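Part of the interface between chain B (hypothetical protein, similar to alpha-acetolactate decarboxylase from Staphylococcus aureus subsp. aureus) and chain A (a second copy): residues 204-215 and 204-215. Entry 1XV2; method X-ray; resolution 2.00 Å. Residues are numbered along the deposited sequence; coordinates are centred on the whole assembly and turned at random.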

# COMPACT_ATOMS: atom_id res chain seq x y z
N ASN B 204 -5.06 -12.72 9.97
CA ASN B 204 -3.81 -12.38 9.29
C ASN B 204 -4.11 -12.19 7.81
O ASN B 204 -4.64 -13.08 7.16
CB ASN B 204 -2.78 -13.50 9.47
CG ASN B 204 -2.47 -13.77 10.93
OD1 ASN B 204 -2.09 -12.87 11.67
ND2 ASN B 204 -2.62 -15.02 11.34
N PHE B 205 -3.77 -11.01 7.28
CA PHE B 205 -4.04 -10.72 5.88
C PHE B 205 -2.93 -11.09 4.92
O PHE B 205 -1.75 -10.87 5.18
CB PHE B 205 -4.38 -9.23 5.72
CG PHE B 205 -5.66 -8.82 6.40
CD1 PHE B 205 -6.89 -9.30 5.94
CD2 PHE B 205 -5.64 -7.97 7.50
CE1 PHE B 205 -8.08 -8.93 6.57
CE2 PHE B 205 -6.82 -7.59 8.13
CZ PHE B 205 -8.05 -8.07 7.67
N GLU B 206 -3.34 -11.67 3.79
CA GLU B 206 -2.41 -12.07 2.74
C GLU B 206 -2.48 -11.04 1.62
O GLU B 206 -1.55 -10.89 0.84
CB GLU B 206 -2.79 -13.46 2.21
CG GLU B 206 -2.09 -13.84 0.91
CD GLU B 206 -2.31 -15.30 0.53
OE1 GLU B 206 -3.41 -15.84 0.80
OE2 GLU B 206 -1.38 -15.91 -0.06
N THR B 207 -3.59 -10.31 1.56
CA THR B 207 -3.79 -9.29 0.53
C THR B 207 -4.29 -7.96 1.07
O THR B 207 -5.16 -7.92 1.94
CB THR B 207 -4.78 -9.78 -0.54
OG1 THR B 207 -4.26 -10.97 -1.16
CG2 THR B 207 -5.00 -8.71 -1.61
N PHE B 208 -3.74 -6.87 0.54
CA PHE B 208 -4.14 -5.52 0.94
C PHE B 208 -4.72 -4.83 -0.30
O PHE B 208 -3.99 -4.51 -1.23
CB PHE B 208 -2.92 -4.76 1.47
CG PHE B 208 -3.21 -3.33 1.84
CD1 PHE B 208 -4.11 -3.03 2.86
CD2 PHE B 208 -2.58 -2.28 1.18
CE1 PHE B 208 -4.38 -1.70 3.21
CE2 PHE B 208 -2.84 -0.96 1.52
CZ PHE B 208 -3.74 -0.67 2.54
N GLN B 209 -6.03 -4.63 -0.30
CA GLN B 209 -6.71 -3.99 -1.42
C GLN B 209 -6.93 -2.51 -1.13
O GLN B 209 -7.76 -2.15 -0.29
CB GLN B 209 -8.05 -4.69 -1.67
CG GLN B 209 -8.69 -4.38 -3.02
CD GLN B 209 -10.04 -5.06 -3.17
OE1 GLN B 209 -10.27 -6.13 -2.62
NE2 GLN B 209 -10.94 -4.43 -3.93
N GLN B 210 -6.18 -1.66 -1.83
CA GLN B 210 -6.28 -0.21 -1.65
C GLN B 210 -7.07 0.43 -2.78
O GLN B 210 -6.67 0.38 -3.94
CB GLN B 210 -4.87 0.40 -1.60
CG GLN B 210 -4.86 1.92 -1.55
CD GLN B 210 -5.42 2.46 -0.26
OE1 GLN B 210 -4.84 2.27 0.81
NE2 GLN B 210 -6.56 3.14 -0.33
N HIS B 211 -8.20 1.04 -2.43
CA HIS B 211 -9.05 1.70 -3.41
C HIS B 211 -8.79 3.20 -3.39
O HIS B 211 -8.49 3.78 -2.34
CB HIS B 211 -10.52 1.40 -3.12
CG HIS B 211 -11.47 1.97 -4.14
ND1 HIS B 211 -12.38 2.95 -3.84
CD2 HIS B 211 -11.63 1.70 -5.46
CE1 HIS B 211 -13.06 3.27 -4.93
NE2 HIS B 211 -12.62 2.52 -5.92
N PHE B 212 -8.91 3.83 -4.55
CA PHE B 212 -8.69 5.27 -4.72
C PHE B 212 -9.91 5.97 -5.31
O PHE B 212 -10.62 5.41 -6.14
CB PHE B 212 -7.50 5.50 -5.66
CG PHE B 212 -6.18 5.09 -5.08
CD1 PHE B 212 -5.48 5.95 -4.23
CD2 PHE B 212 -5.62 3.86 -5.41
CE1 PHE B 212 -4.23 5.58 -3.72
CE2 PHE B 212 -4.37 3.48 -4.89
CZ PHE B 212 -3.68 4.35 -4.05
N PRO B 213 -10.17 7.22 -4.89
CA PRO B 213 -11.32 7.99 -5.39
C PRO B 213 -10.99 8.69 -6.71
O PRO B 213 -10.88 9.92 -6.76
CB PRO B 213 -11.59 8.96 -4.26
CG PRO B 213 -10.21 9.29 -3.79
CD PRO B 213 -9.53 7.92 -3.76
N VAL B 214 -10.84 7.91 -7.77
CA VAL B 214 -10.50 8.45 -9.09
C VAL B 214 -11.51 9.45 -9.66
O VAL B 214 -11.21 10.12 -10.65
CB VAL B 214 -10.32 7.31 -10.12
CG1 VAL B 214 -9.11 6.46 -9.74
CG2 VAL B 214 -11.57 6.45 -10.17
N ASN B 215 -12.68 9.55 -9.04
CA ASN B 215 -13.71 10.47 -9.52
C ASN B 215 -13.82 11.73 -8.66
O ASN B 215 -14.67 12.58 -8.91
CB ASN B 215 -15.07 9.77 -9.56
CG ASN B 215 -15.12 8.65 -10.57
OD1 ASN B 215 -14.80 8.84 -11.75
ND2 ASN B 215 -15.53 7.47 -10.13
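Chain A 204-215: NFETFQQHFPVN

Chain A lays residues 207-211 as a β-strand beside the same strand of chain B, antiparallel, with 167° between their directions and axes 4.7 Å apart at closest. The register centres on Gln B209 against Gln A209, CA to CA 4.7 Å; Thr B207 faces His A211 and His B211 faces Thr A207, each pair with CA atoms 4.6 Å apart. At the hydrogen-bonded pairs, Phe A208 N gives to Gln B210 O (2.8 Å) and Gln B210 N to Phe A208 O (2.9 Å), while Phe B208 N gives to Gln A210 O (2.7 Å) and Gln A210 N to Phe B208 O (2.9 Å). The ladder continues past the strands: Phe A212 N reaches Glu B206 O at 2.9 Å, and Phe B212 N reaches Glu A206 O at 2.8 Å.

Alternation sorts the side chains. Thr B207, Gln B209 and His B211, with Thr A207, Gln A209 and His A211, share one face, all partly exposed, where a water links Gln A209 NE2 (2.9 Å) to Thr B207 OG1 (2.8 Å). Phe B208, Gln B210, Phe A208 and Gln A210 point to the other face and are buried; Phe A212 CE2 packs 3.9 Å from Phe B208 CB, its ring edge-on. Extended glutamates clamp the ends: His A211 NE2 donates to Glu B206 OE2 (3.1 Å), His B211 NE2 to Glu A206 OE2 (2.8 Å). Beyond them, Val A214 CG1 covers Glu B206 CA at 3.6 Å.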

# COMPACT_ATOMS: atom_id res chain seq x y z
N ASN A 204 -4.40 4.60 -15.84
CA ASN A 204 -4.54 5.08 -14.47
C ASN A 204 -5.25 4.02 -13.63
O ASN A 204 -6.27 3.47 -14.05
CB ASN A 204 -5.33 6.39 -14.46
CG ASN A 204 -4.74 7.42 -15.41
OD1 ASN A 204 -3.63 7.92 -15.21
ND2 ASN A 204 -5.48 7.74 -16.47
N PHE A 205 -4.72 3.74 -12.44
CA PHE A 205 -5.29 2.72 -11.57
C PHE A 205 -6.20 3.25 -10.47
O PHE A 205 -5.91 4.26 -9.83
CB PHE A 205 -4.16 1.89 -10.94
CG PHE A 205 -3.39 1.07 -11.94
CD1 PHE A 205 -4.01 0.07 -12.68
CD2 PHE A 205 -2.03 1.32 -12.16
CE1 PHE A 205 -3.30 -0.67 -13.63
CE2 PHE A 205 -1.31 0.59 -13.11
CZ PHE A 205 -1.95 -0.41 -13.85
N GLU A 206 -7.30 2.55 -10.26
CA GLU A 206 -8.28 2.90 -9.24
C GLU A 206 -8.04 2.01 -8.03
O GLU A 206 -8.36 2.38 -6.90
CB GLU A 206 -9.70 2.67 -9.79
CG GLU A 206 -10.82 3.17 -8.89
CD GLU A 206 -12.19 2.85 -9.45
OE1 GLU A 206 -12.38 2.96 -10.68
OE2 GLU A 206 -13.10 2.50 -8.66
N THR A 207 -7.47 0.84 -8.27
CA THR A 207 -7.19 -0.12 -7.20
C THR A 207 -5.76 -0.66 -7.25
O THR A 207 -5.25 -1.01 -8.31
CB THR A 207 -8.15 -1.32 -7.26
OG1 THR A 207 -9.49 -0.85 -7.14
CG2 THR A 207 -7.85 -2.29 -6.12
N PHE A 208 -5.14 -0.73 -6.07
CA PHE A 208 -3.79 -1.23 -5.90
C PHE A 208 -3.92 -2.49 -5.05
O PHE A 208 -4.34 -2.43 -3.90
CB PHE A 208 -2.94 -0.19 -5.16
CG PHE A 208 -1.56 -0.66 -4.81
CD1 PHE A 208 -0.62 -0.92 -5.80
CD2 PHE A 208 -1.19 -0.82 -3.48
CE1 PHE A 208 0.67 -1.34 -5.47
CE2 PHE A 208 0.10 -1.23 -3.14
CZ PHE A 208 1.03 -1.49 -4.13
N GLN A 209 -3.57 -3.64 -5.62
CA GLN A 209 -3.67 -4.91 -4.90
C GLN A 209 -2.29 -5.41 -4.45
O GLN A 209 -1.50 -5.88 -5.27
CB GLN A 209 -4.35 -5.95 -5.79
CG GLN A 209 -4.64 -7.27 -5.10
CD GLN A 209 -5.41 -8.22 -6.00
OE1 GLN A 209 -6.40 -7.82 -6.62
NE2 GLN A 209 -4.98 -9.47 -6.07
N GLN A 210 -2.03 -5.32 -3.15
CA GLN A 210 -0.75 -5.75 -2.58
C GLN A 210 -0.83 -7.15 -2.00
O GLN A 210 -1.63 -7.42 -1.11
CB GLN A 210 -0.31 -4.77 -1.49
CG GLN A 210 0.98 -5.16 -0.78
CD GLN A 210 2.19 -5.07 -1.69
OE1 GLN A 210 2.62 -3.99 -2.07
NE2 GLN A 210 2.75 -6.23 -2.04
N HIS A 211 0.03 -8.04 -2.49
CA HIS A 211 0.05 -9.43 -2.03
C HIS A 211 1.31 -9.70 -1.22
O HIS A 211 2.40 -9.24 -1.58
CB HIS A 211 -0.04 -10.38 -3.22
CG HIS A 211 -0.06 -11.83 -2.85
ND1 HIS A 211 1.01 -12.67 -3.07
CD2 HIS A 211 -1.02 -12.58 -2.27
CE1 HIS A 211 0.71 -13.88 -2.64
NE2 HIS A 211 -0.52 -13.86 -2.15
N PHE A 212 1.16 -10.44 -0.13
CA PHE A 212 2.26 -10.76 0.77
C PHE A 212 2.51 -12.27 0.82
O PHE A 212 1.57 -13.07 0.78
CB PHE A 212 1.93 -10.29 2.19
CG PHE A 212 1.74 -8.80 2.31
CD1 PHE A 212 2.77 -7.99 2.80
CD2 PHE A 212 0.53 -8.20 1.96
CE1 PHE A 212 2.59 -6.61 2.93
CE2 PHE A 212 0.34 -6.82 2.09
CZ PHE A 212 1.38 -6.03 2.58
N PRO A 213 3.78 -12.69 0.91
CA PRO A 213 4.13 -14.11 0.97
C PRO A 213 3.93 -14.68 2.37
O PRO A 213 4.89 -14.95 3.10
CB PRO A 213 5.59 -14.12 0.54
CG PRO A 213 6.10 -12.82 1.12
CD PRO A 213 4.99 -11.85 0.77
N VAL A 214 2.67 -14.88 2.76
CA VAL A 214 2.34 -15.39 4.08
C VAL A 214 2.85 -16.80 4.36
O VAL A 214 2.89 -17.23 5.51
CB VAL A 214 0.82 -15.35 4.31
CG1 VAL A 214 0.32 -13.92 4.24
CG2 VAL A 214 0.11 -16.21 3.27
N ASN A 215 3.25 -17.52 3.31
CA ASN A 215 3.75 -18.88 3.46
C ASN A 215 5.26 -18.96 3.55
O ASN A 215 5.81 -20.04 3.76
CB ASN A 215 3.28 -19.74 2.29
CG ASN A 215 1.78 -19.85 2.23
OD1 ASN A 215 1.14 -20.25 3.20
ND2 ASN A 215 1.21 -19.48 1.09
O HOH W 1 -3.57 -10.75 -3.86